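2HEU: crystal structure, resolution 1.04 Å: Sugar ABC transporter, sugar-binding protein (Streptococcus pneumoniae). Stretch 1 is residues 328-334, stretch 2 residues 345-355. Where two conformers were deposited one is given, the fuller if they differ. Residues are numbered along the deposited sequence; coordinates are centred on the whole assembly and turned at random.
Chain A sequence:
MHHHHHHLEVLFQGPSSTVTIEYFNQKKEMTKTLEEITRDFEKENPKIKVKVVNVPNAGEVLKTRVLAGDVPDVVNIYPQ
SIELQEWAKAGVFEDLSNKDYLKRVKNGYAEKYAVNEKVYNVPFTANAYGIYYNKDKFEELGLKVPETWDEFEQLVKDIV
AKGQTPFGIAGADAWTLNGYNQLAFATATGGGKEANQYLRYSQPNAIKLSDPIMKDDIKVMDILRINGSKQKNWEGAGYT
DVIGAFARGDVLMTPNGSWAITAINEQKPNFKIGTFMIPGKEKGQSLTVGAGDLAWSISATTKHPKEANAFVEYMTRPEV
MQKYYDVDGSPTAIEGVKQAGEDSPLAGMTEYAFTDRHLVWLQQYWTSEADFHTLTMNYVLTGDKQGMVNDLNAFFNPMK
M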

ATOM      1  N   ASP A 328       7.381   9.376  -9.607  1.00 14.87           N
ATOM      2  CA  ASP A 328       7.095   8.383  -8.593  1.00 13.64           C
ATOM      3  C   ASP A 328       6.399   7.151  -9.167  1.00 15.12           C
ATOM      4  O   ASP A 328       6.796   6.031  -8.849  1.00 16.52           O
ATOM      5  N   GLY A 329       5.349   7.316  -9.936  1.00 13.63           N
ATOM      6  CA  GLY A 329       4.645   6.221 -10.630  1.00 13.64           C
ATOM      7  C   GLY A 329       3.585   5.495  -9.831  1.00 12.74           C
ATOM      8  O   GLY A 329       2.830   4.703 -10.435  1.00 14.57           O
ATOM      9  N   SER A 330       3.427   5.678  -8.504  1.00 13.54           N
ATOM     10  CA  SER A 330       2.364   5.089  -7.759  1.00 12.60           C
ATOM     11  C   SER A 330       1.016   5.602  -8.253  1.00 12.38           C
ATOM     12  O   SER A 330       0.947   6.780  -8.656  1.00 12.16           O
ATOM     13  N   PRO A 331      -0.027   4.792  -8.233  1.00 12.74           N
ATOM     14  CA  PRO A 331      -1.318   5.306  -8.712  1.00 12.58           C
ATOM     15  C   PRO A 331      -1.758   6.507  -7.896  1.00 12.38           C
ATOM     16  O   PRO A 331      -1.546   6.576  -6.664  1.00 12.29           O
ATOM     17  N   THR A 332      -2.386   7.427  -8.580  1.00 12.20           N
ATOM     18  CA  THR A 332      -2.884   8.635  -8.012  1.00 12.08           C
ATOM     19  C   THR A 332      -4.387   8.723  -7.966  1.00 13.37           C
ATOM     20  O   THR A 332      -5.081   8.413  -8.971  1.00 15.33           O
ATOM     21  N   ALA A 333      -4.937   9.222  -6.855  1.00 14.78           N
ATOM     22  CA  ALA A 333      -6.316   9.433  -6.722  1.00 16.15           C
ATOM     23  C   ALA A 333      -6.774  10.796  -7.240  1.00 15.33           C
ATOM     24  O   ALA A 333      -7.963  11.149  -7.153  1.00 18.57           O
ATOM     25  N   ILE A 334      -5.866  11.599  -7.742  1.00 15.69           N
ATOM     26  CA  ILE A 334      -6.196  12.971  -8.170  1.00 15.16           C
ATOM     27  C   ILE A 334      -6.745  12.970  -9.593  1.00 16.48           C
ATOM     28  O   ILE A 334      -6.115  12.454 -10.536  1.00 18.60           O
ATOM     29  N   PRO A 345       4.526  -1.431 -16.230  1.00 15.24           N
ATOM     30  CA  PRO A 345       4.609  -2.585 -15.350  1.00 11.91           C
ATOM     31  C   PRO A 345       3.503  -2.684 -14.322  1.00 11.26           C
ATOM     32  O   PRO A 345       3.078  -3.833 -14.056  1.00 11.86           O
ATOM     33  N   LEU A 346       3.055  -1.593 -13.754  1.00 11.18           N
ATOM     34  CA  LEU A 346       2.066  -1.634 -12.715  1.00 11.44           C
ATOM     35  C   LEU A 346       0.634  -1.646 -13.277  1.00 11.14           C
ATOM     36  O   LEU A 346      -0.320  -1.593 -12.476  1.00 12.03           O
ATOM     37  N   ALA A 347       0.442  -1.717 -14.585  1.00 11.77           N
ATOM     38  CA  ALA A 347      -0.913  -1.605 -15.133  1.00 11.75           C
ATOM     39  C   ALA A 347      -1.872  -2.643 -14.564  1.00 11.11           C
ATOM     40  O   ALA A 347      -2.970  -2.303 -14.171  1.00 11.80           O
ATOM     41  N   GLY A 348      -1.471  -3.890 -14.503  1.00 10.87           N
ATOM     42  CA  GLY A 348      -2.400  -4.937 -14.019  1.00 10.25           C
ATOM     43  C   GLY A 348      -2.738  -4.760 -12.564  1.00  9.39           C
ATOM     44  O   GLY A 348      -3.886  -4.850 -12.137  1.00 10.47           O
ATOM     45  N   MET A 349      -1.716  -4.463 -11.752  1.00  9.17           N
ATOM     46  CA  MET A 349      -1.939  -4.317 -10.329  1.00  9.35           C
ATOM     47  C   MET A 349      -2.853  -3.148 -10.003  1.00 10.16           C
ATOM     48  O   MET A 349      -3.512  -3.167  -8.998  1.00 10.82           O
ATOM     49  N   THR A 350      -2.785  -2.102 -10.826  1.00 10.29           N
ATOM     50  CA  THR A 350      -3.470  -0.835 -10.520  1.00 11.35           C
ATOM     51  C   THR A 350      -4.660  -0.575 -11.413  1.00 11.83           C
ATOM     52  O   THR A 350      -5.237   0.502 -11.322  1.00 13.14           O
ATOM     53  N   GLU A 351      -5.112  -1.545 -12.218  1.00 11.57           N
ATOM     54  CA  GLU A 351      -6.213  -1.347 -13.151  1.00 12.89           C
ATOM     55  C   GLU A 351      -7.469  -0.863 -12.466  1.00 12.79           C
ATOM     56  O   GLU A 351      -8.235  -0.097 -13.076  1.00 16.86           O
ATOM     57  N   TYR A 352      -7.747  -1.428 -11.268  0.50 12.32           N
ATOM     58  CA  TYR A 352      -8.960  -1.115 -10.440  0.50 11.62           C
ATOM     59  C   TYR A 352      -8.523  -0.242  -9.217  0.50 12.84           C
ATOM     60  O   TYR A 352      -9.230  -0.217  -8.208  0.50 12.94           O
ATOM     61  N   ALA A 353      -7.438   0.549  -9.305  1.00 12.72           N
ATOM     62  CA  ALA A 353      -7.042   1.420  -8.198  1.00 12.67           C
ATOM     63  C   ALA A 353      -8.161   2.409  -7.871  1.00 13.49           C
ATOM     64  O   ALA A 353      -8.855   2.894  -8.757  1.00 14.18           O
ATOM     65  N   PHE A 354      -8.392   2.623  -6.565  1.00 12.98           N
ATOM     66  CA  PHE A 354      -9.309   3.614  -6.020  1.00 13.68           C
ATOM     67  C   PHE A 354     -10.751   3.231  -6.214  1.00 14.31           C
ATOM     68  O   PHE A 354     -11.639   4.095  -6.017  1.00 17.78           O
ATOM     69  N   THR A 355     -11.027   1.986  -6.563  1.00 13.69           N
ATOM     70  CA  THR A 355     -12.382   1.476  -6.701  1.00 14.30           C
ATOM     71  C   THR A 355     -12.683   0.513  -5.561  1.00 12.81           C
ATOM     72  O   THR A 355     -11.815   0.296  -4.698  1.00 12.95           O
TER

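The two stretches meet through apolar packing, with no hydrogen bond passing between them, and together they bury 287 Å² of surface. Phe 354 supplies the largest share. Its CA-to-CB bond points toward stretch 1, and with chi1 at -50° (m) and chi2 at -67° the ring lies against the side chains and backbone of Pro 331 and Ala 333 and the backbone carbonyl of Thr 332. Ala 333 covers one face: its CB sits 3.9 Å from the centroid of the Phe 354 ring, only 15° off the ring normal, a CH-pi contact. Ala 333 directs its CA-to-CB bond sideways, yet its small methyl still settles over the ring, and its N, 3.5 Å from Phe 354 CZ, lies over the same face.

The rest of the apolar contact centres on Pro 331, which is buried and points toward stretch 2. Its ring, in the C-gamma endo pucker, is a compact, rigid hydrocarbon surface that serves several neighbours at once. Pro 331 CB lies 3.8 Å from Phe 354 CE2 and 4.0 Å from Ala 353 CB, while Pro 331 CG reaches Thr 350 CG2 at 3.8 Å. Ala 353 offers just a methyl here, pointing toward the proline. Further along, a methyl meets a carbonyl oxygen: Leu 346 (m, t) also points inward and brings CD1 to 4.0 Å from Gly 329 O. Gly 329 has no side chain; its positive phi, just after a helix, is a conformation that glycine adopts readily.

Carbonyl oxygens also meet the aromatic ring. Pro 331 O approaches Phe 354 CZ at 3.4 Å, at the edge and near the ring plane, where the slightly positive ring hydrogens suit an oxygen. Thr 332 O comes closer still, 3.2 Å from Phe 354 CE2, but obliquely.

The hydrogen bonds of the polar side chains described here run within one stretch, apart from further bonds elsewhere in the structure. Thr 350 (p) divides its two branches: CG2 faces Pro 331, while OG1 donates to Leu 346 O at 2.7 Å. Thr 350 N also donates to Leu 346 O, at 3.0 Å. The OG1 bond lets the threonine present its methyl to the contact with its hydroxyl satisfied. In stretch 1, Thr 332 (t) points away, and its OG1 accepts from Ile 334 N at 3.1 Å, besides bonding elsewhere in the structure. Asp 328 (t) accepts at OD2 from Ser 330 N, also at 3.1 Å, bracing the bend at Gly 329. Beyond the contact, Thr 355 OG1 (p) donates to Tyr 352 O at 2.7 Å, within the type II turn.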

ATOM      1  CB  ASP A 328       6.210   8.978  -7.532  1.00 14.23           C
ATOM      2  CG  ASP A 328       5.866   7.942  -6.434  1.00 14.08           C
ATOM      3  OD1 ASP A 328       6.794   7.521  -5.667  1.00 16.68           O
ATOM      4  OD2 ASP A 328       4.712   7.565  -6.422  1.00 13.90           O
ATOM      5  CB  SER A 330       2.440   5.378  -6.266  1.00 13.55           C
ATOM      6  OG  SER A 330       3.560   4.872  -5.659  1.00 17.40           O
ATOM      7  CB  PRO A 331      -2.263   4.067  -8.563  1.00 13.09           C
ATOM      8  CG  PRO A 331      -1.639   3.308  -7.501  1.00 14.44           C
ATOM      9  CD  PRO A 331      -0.137   3.430  -7.685  1.00 12.84           C
ATOM     10  CB  THR A 332      -2.244   9.906  -8.656  1.00 12.51           C
ATOM     11  OG1 THR A 332      -2.810  11.086  -8.030  1.00 13.35           O
ATOM     12  CG2 THR A 332      -2.525  10.025 -10.095  1.00 15.95           C
ATOM     13  CB  ALA A 333      -6.771   9.301  -5.247  1.00 17.03           C
ATOM     14  CB  ILE A 334      -4.965  13.834  -8.044  1.00 15.23           C
ATOM     15  CG1 ILE A 334      -4.520  13.950  -6.558  1.00 14.01           C
ATOM     16  CG2 ILE A 334      -5.217  15.254  -8.660  1.00 16.01           C
ATOM     17  CD1 ILE A 334      -5.517  14.448  -5.580  1.00 15.48           C
ATOM     18  CB  PRO A 345       6.011  -2.478 -14.783  1.00 13.58           C
ATOM     19  CG  PRO A 345       6.777  -1.783 -15.837  1.00 17.53           C
ATOM     20  CD  PRO A 345       5.814  -0.745 -16.355  1.00 16.66           C
ATOM     21  CB  LEU A 346       2.234  -0.482 -11.757  1.00 11.37           C
ATOM     22  CG  LEU A 346       3.534  -0.442 -10.910  1.00 11.64           C
ATOM     23  CD1 LEU A 346       3.476   0.804  -9.978  1.00 13.40           C
ATOM     24  CD2 LEU A 346       3.729  -1.791 -10.159  1.00 13.52           C
ATOM     25  CB  ALA A 347      -0.857  -1.724 -16.624  1.00 14.12           C
ATOM     26  CB  MET A 349      -0.558  -4.052  -9.665  1.00 11.32           C
ATOM     27  CG  MET A 349      -0.599  -4.169  -8.146  1.00 10.92           C
ATOM     28  SD  MET A 349       0.916  -3.740  -7.338  1.00 10.51           S
ATOM     29  CE  MET A 349       2.019  -4.970  -7.847  1.00 11.32           C
ATOM     30  CB  THR A 350      -2.476   0.367 -10.593  1.00 13.06           C
ATOM     31  OG1 THR A 350      -2.049   0.488 -12.000  1.00 13.88           O
ATOM     32  CG2 THR A 350      -1.321   0.190  -9.663  1.00 14.57           C
ATOM     33  CB  GLU A 351      -6.425  -2.688 -13.888  1.00 13.13           C
ATOM     34  CG  GLU A 351      -7.537  -2.562 -14.897  1.00 15.87           C
ATOM     35  CD  GLU A 351      -7.796  -3.768 -15.686  1.00 19.91           C
ATOM     36  OE1 GLU A 351      -7.178  -4.823 -15.523  1.00 31.59           O
ATOM     37  OE2 GLU A 351      -8.679  -3.716 -16.614  1.00 32.78           O
ATOM     38  CB  TYR A 352      -9.756  -2.434 -10.053  0.50 11.49           C
ATOM     39  CG  TYR A 352     -10.544  -3.027 -11.251  0.50 11.30           C
ATOM     40  CD1 TYR A 352     -11.809  -2.584 -11.635  0.50 14.38           C
ATOM     41  CD2 TYR A 352     -10.024  -4.091 -12.007  0.50 11.91           C
ATOM     42  CE1 TYR A 352     -12.503  -3.119 -12.694  0.50 15.01           C
ATOM     43  CE2 TYR A 352     -10.701  -4.596 -13.198  0.50 11.50           C
ATOM     44  CZ  TYR A 352     -11.986  -4.106 -13.495  0.50 12.47           C
ATOM     45  OH  TYR A 352     -12.715  -4.564 -14.491  0.50 14.83           O
ATOM     46  CB  ALA A 353      -5.750   2.175  -8.479  1.00 13.78           C
ATOM     47  CB  PHE A 354      -8.994   5.060  -6.512  1.00 14.80           C
ATOM     48  CG  PHE A 354      -7.541   5.379  -6.317  1.00 15.16           C
ATOM     49  CD1 PHE A 354      -6.957   5.514  -5.072  1.00 14.24           C
ATOM     50  CD2 PHE A 354      -6.736   5.506  -7.404  1.00 15.73           C
ATOM     51  CE1 PHE A 354      -5.598   5.731  -4.937  1.00 16.24           C
ATOM     52  CE2 PHE A 354      -5.415   5.699  -7.306  1.00 17.00           C
ATOM     53  CZ  PHE A 354      -4.823   5.842  -6.046  1.00 17.11           C
ATOM     54  CB  THR A 355     -12.546   0.769  -8.032  1.00 14.26           C
ATOM     55  OG1 THR A 355     -11.928  -0.571  -7.941  1.00 13.52           O
ATOM     56  CG2 THR A 355     -12.065   1.505  -9.240  1.00 16.03           C
TER